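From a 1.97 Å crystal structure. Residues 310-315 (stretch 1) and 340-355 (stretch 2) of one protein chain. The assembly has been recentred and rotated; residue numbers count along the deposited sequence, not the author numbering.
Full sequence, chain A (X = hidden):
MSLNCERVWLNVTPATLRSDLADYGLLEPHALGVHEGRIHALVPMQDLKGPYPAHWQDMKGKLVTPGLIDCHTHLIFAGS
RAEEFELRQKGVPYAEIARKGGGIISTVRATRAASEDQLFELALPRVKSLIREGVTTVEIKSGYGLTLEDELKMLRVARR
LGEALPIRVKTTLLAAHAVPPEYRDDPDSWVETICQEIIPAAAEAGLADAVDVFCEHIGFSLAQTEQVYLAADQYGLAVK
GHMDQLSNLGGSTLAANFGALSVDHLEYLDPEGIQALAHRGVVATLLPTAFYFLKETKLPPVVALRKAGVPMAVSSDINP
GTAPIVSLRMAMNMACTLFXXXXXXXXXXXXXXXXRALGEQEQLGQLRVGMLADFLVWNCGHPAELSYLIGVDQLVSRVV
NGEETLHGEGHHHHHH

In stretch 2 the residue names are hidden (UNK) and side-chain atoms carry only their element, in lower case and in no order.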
# COMPACT_ATOMS: atom_id res chain seq x y z
N VAL A 310 0.06 11.39 14.74
CA VAL A 310 0.34 11.10 13.34
C VAL A 310 -0.37 9.81 12.95
O VAL A 310 -0.16 8.77 13.57
CB VAL A 310 1.85 10.93 13.09
CG1 VAL A 310 2.11 10.53 11.64
CG2 VAL A 310 2.57 12.24 13.39
N PRO A 311 -1.25 9.87 11.94
CA PRO A 311 -1.97 8.67 11.51
C PRO A 311 -1.00 7.62 10.97
O PRO A 311 -0.08 7.94 10.22
CB PRO A 311 -2.92 9.20 10.44
CG PRO A 311 -2.18 10.38 9.88
CD PRO A 311 -1.61 11.03 11.11
N MSE A 312 -1.19 6.37 11.37
CA MSE A 312 -0.30 5.30 10.94
C MSE A 312 -1.02 4.28 10.07
O MSE A 312 -2.01 3.67 10.49
CB MSE A 312 0.31 4.59 12.15
CG MSE A 312 1.01 5.51 13.15
SE MSE A 312 1.63 4.49 14.68
CE MSE A 312 -0.04 4.22 15.57
N ALA A 313 -0.51 4.11 8.86
CA ALA A 313 -1.08 3.12 7.96
C ALA A 313 -0.25 1.85 8.14
O ALA A 313 0.87 1.91 8.64
CB ALA A 313 -1.00 3.61 6.50
N VAL A 314 -0.82 0.72 7.75
CA VAL A 314 -0.11 -0.56 7.84
C VAL A 314 -0.19 -1.18 6.44
O VAL A 314 -1.26 -1.20 5.83
CB VAL A 314 -0.77 -1.52 8.85
CG1 VAL A 314 -0.12 -2.90 8.74
CG2 VAL A 314 -0.61 -0.98 10.27
N SER A 315 0.94 -1.69 5.95
CA SER A 315 0.97 -2.29 4.62
C SER A 315 1.88 -3.52 4.58
O SER A 315 2.74 -3.68 5.43
CB SER A 315 1.44 -1.25 3.59
OG SER A 315 1.39 -1.79 2.28
N UNK A 340 3.13 -3.39 18.48
CA UNK A 340 2.23 -3.05 19.57
C UNK A 340 0.93 -2.33 19.23
O UNK A 340 0.26 -1.81 20.14
N UNK A 341 0.56 -2.26 17.96
CA UNK A 341 -0.68 -1.60 17.59
C UNK A 341 -1.87 -2.41 18.11
O UNK A 341 -1.75 -3.60 18.37
c UNK A 341 1.21 -0.04 15.61
c UNK A 341 -0.29 -0.18 15.40
c UNK A 341 -0.61 -0.24 13.89
c UNK A 341 -0.80 -1.45 16.07
N UNK A 342 -3.01 -1.75 18.25
CA UNK A 342 -4.22 -2.43 18.68
C UNK A 342 -4.92 -2.90 17.41
O UNK A 342 -4.63 -2.38 16.32
c UNK A 342 -5.18 -1.48 19.42
o UNK A 342 -5.54 -0.40 18.55
c UNK A 342 -4.50 -0.89 20.66
N UNK A 343 -5.82 -3.89 17.51
CA UNK A 343 -6.48 -4.32 16.28
C UNK A 343 -7.24 -3.16 15.62
O UNK A 343 -7.40 -3.14 14.40
c UNK A 343 -6.11 -4.80 18.63
c UNK A 343 -7.42 -5.43 16.75
c UNK A 343 -6.63 -6.04 17.91
N UNK A 344 -7.71 -2.21 16.42
CA UNK A 344 -8.45 -1.09 15.85
C UNK A 344 -7.51 -0.13 15.11
O UNK A 344 -7.89 0.44 14.08
c UNK A 344 -10.31 0.55 16.29
c UNK A 344 -8.38 0.44 17.89
c UNK A 344 -9.29 -0.34 16.95
N UNK A 345 -6.29 0.05 15.61
CA UNK A 345 -5.33 0.91 14.93
C UNK A 345 -4.94 0.24 13.61
O UNK A 345 -4.75 0.91 12.58
c UNK A 345 -4.08 1.14 15.78
o UNK A 345 -2.41 1.04 18.18
c UNK A 345 -3.05 2.08 17.91
c UNK A 345 -4.30 1.97 17.04
o UNK A 345 -2.71 3.21 18.32
N UNK A 346 -4.82 -1.08 13.63
CA UNK A 346 -4.46 -1.82 12.43
C UNK A 346 -5.55 -1.70 11.37
O UNK A 346 -5.27 -1.50 10.20
c UNK A 346 -4.21 -3.30 12.77
N UNK A 347 -6.81 -1.81 11.80
CA UNK A 347 -7.94 -1.70 10.87
C UNK A 347 -8.00 -0.30 10.25
O UNK A 347 -8.16 -0.15 9.04
c UNK A 347 -9.25 -2.04 11.59
se UNK A 347 -10.25 -3.37 9.23
c UNK A 347 -12.08 -3.26 8.51
c UNK A 347 -10.46 -2.08 10.67
N UNK A 348 -7.85 0.72 11.08
CA UNK A 348 -7.85 2.08 10.55
C UNK A 348 -6.63 2.21 9.65
O UNK A 348 -6.64 2.95 8.66
c UNK A 348 -7.76 3.09 11.69
N UNK A 349 -5.58 1.45 9.98
CA UNK A 349 -4.36 1.48 9.21
C UNK A 349 -4.51 0.95 7.79
O UNK A 349 -3.73 1.33 6.91
N UNK A 350 -5.49 0.09 7.55
CA UNK A 350 -5.70 -0.46 6.21
C UNK A 350 -6.98 0.08 5.56
O UNK A 350 -7.43 -0.43 4.53
c UNK A 350 -6.93 -2.51 7.03
c UNK A 350 -5.75 -2.01 6.21
c UNK A 350 -4.43 -2.55 6.78
N UNK A 351 -7.59 1.08 6.19
CA UNK A 351 -8.78 1.70 5.62
C UNK A 351 -8.58 3.20 5.55
O UNK A 351 -7.98 3.71 4.60
c UNK A 351 -10.06 1.38 6.46
o UNK A 351 -9.85 1.72 7.84
c UNK A 351 -10.41 -0.11 6.34
N UNK A 352 -9.07 3.90 6.57
CA UNK A 352 -8.98 5.35 6.68
C UNK A 352 -7.60 5.93 6.40
O UNK A 352 -7.43 6.79 5.53
c UNK A 352 -10.44 6.38 11.69
c UNK A 352 -10.88 7.26 9.44
c UNK A 352 -9.98 7.14 8.22
n UNK A 352 -9.74 6.43 12.82
n UNK A 352 -11.42 5.51 11.56
c UNK A 352 -9.43 5.75 8.10
n UNK A 352 -10.16 7.23 10.71
N UNK A 353 -6.60 5.46 7.14
CA UNK A 353 -5.24 5.97 6.99
C UNK A 353 -4.57 5.52 5.70
O UNK A 353 -3.78 6.27 5.12
n UNK A 353 -4.94 5.35 10.70
n UNK A 353 -6.18 7.06 11.10
c UNK A 353 -4.44 5.56 8.23
c UNK A 353 -5.84 7.11 9.76
c UNK A 353 -5.63 5.99 11.64
c UNK A 353 -5.06 6.04 9.51
N UNK A 354 -4.88 4.31 5.25
CA UNK A 354 -4.31 3.80 4.00
C UNK A 354 -4.85 4.64 2.85
O UNK A 354 -4.13 4.96 1.91
c UNK A 354 -4.68 2.33 3.80
N UNK A 355 -6.14 4.98 2.93
CA UNK A 355 -6.76 5.79 1.89
C UNK A 355 -6.05 7.14 1.79
O UNK A 355 -5.73 7.60 0.70
c UNK A 355 -8.24 6.00 2.20
O HOH W 1 -3.36 3.07 12.77

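Position 340 has no side-chain atoms, and its phi of 78° leaves helical space after a helix, a value that favours glycine: Gly340. Position 341 carries four carbons forked at the second, the pattern of leucine. In Leu341 one branch, CD2, lies 3.7 Å from Val314 CG2, while CG is 4.4 Å from Met312 CE, so the side chain touches both.

At 342 one carbon bears an oxygen and a carbon, which defines Thr342. Its OG1 accepts from the backbone N of position 345 at 3.1 Å, capping the helix that follows. Position 343 has three carbons closing a ring onto the backbone N: Pro343. Position 344, one carbon carrying two more, is Val344; neither residue reaches stretch 1.

Three carbons at 345, the third carrying two oxygens, form a carboxylate at the end of a chain one carbon longer than aspartate's; with no nitrogen present, it is Glu345. Its OE1 accepts a hydrogen bond from Thr342 N at 2.9 Å (155°), and OE2 lies 4.0 Å from Met312 CE. Position 346 has a single carbon and is Ala346, whose CA is 4.5 Å from Val314 CG2. At 347 an unbranched run of two carbons, selenium and a carbon identifies selenomethionine, Met347; its CA-to-CB bond points away from stretch 1. The lone carbon of 348 makes Ala348, which makes no contact with stretch 1.

Position 349 has no side-chain atoms, and the space explains what the count reports. An ideal CB would sit 3.2 Å from Val314 CG2 and 3.3 Å from Met312 O, and would clash with Ala346 O at 3.0 Å. Gly349 therefore lets the backbones close to 3.9 Å between its CA and Ala313 CA. Position 350, a carbon carrying two carbons, is Val350, with CG1 3.6 Å from Val314 O.

One carbon with an oxygen and a carbon at 351 gives Thr351; OG1 donates to Met347 O at 2.8 Å rather than capping the next helix. Three carbons, a nitrogen, then a carbon with two nitrogens mark 352 as Arg352, out of reach. At 353 one carbon leads to a five-membered ring of three carbons and two nitrogens: His353. Pro311 CB lies over one ring face, 3.9 Å from its centroid and 20° off the normal, and ND1 gives Met312 O a weak hydrogen bond of 3.4 Å (138°). Single carbons at 354 and 355 are Ala354 and Ala355; the former's N is 4.1 Å from Ala313 CB.

The contact turns on a strand crossing helix 343-349 at 81°, with axes 6.6 Å apart at closest. Val314 N donates to Gly349 O at 3.1 Å and 163°, and Ala313 CA approaches the same oxygen at 3.4 Å. A water joins the backbones by donating to Met312 O at 2.7 Å and to Glu345 O at 2.6 Å. Apolar packing of Val314 against Leu341 and Val350, the Met312 side chain against Leu341 and Glu345, and Pro311 over the His353 ring add to the 444 Å² buried in all.

Stretch 2, residues 340-355: GLTPVEAMAGVTRHAA
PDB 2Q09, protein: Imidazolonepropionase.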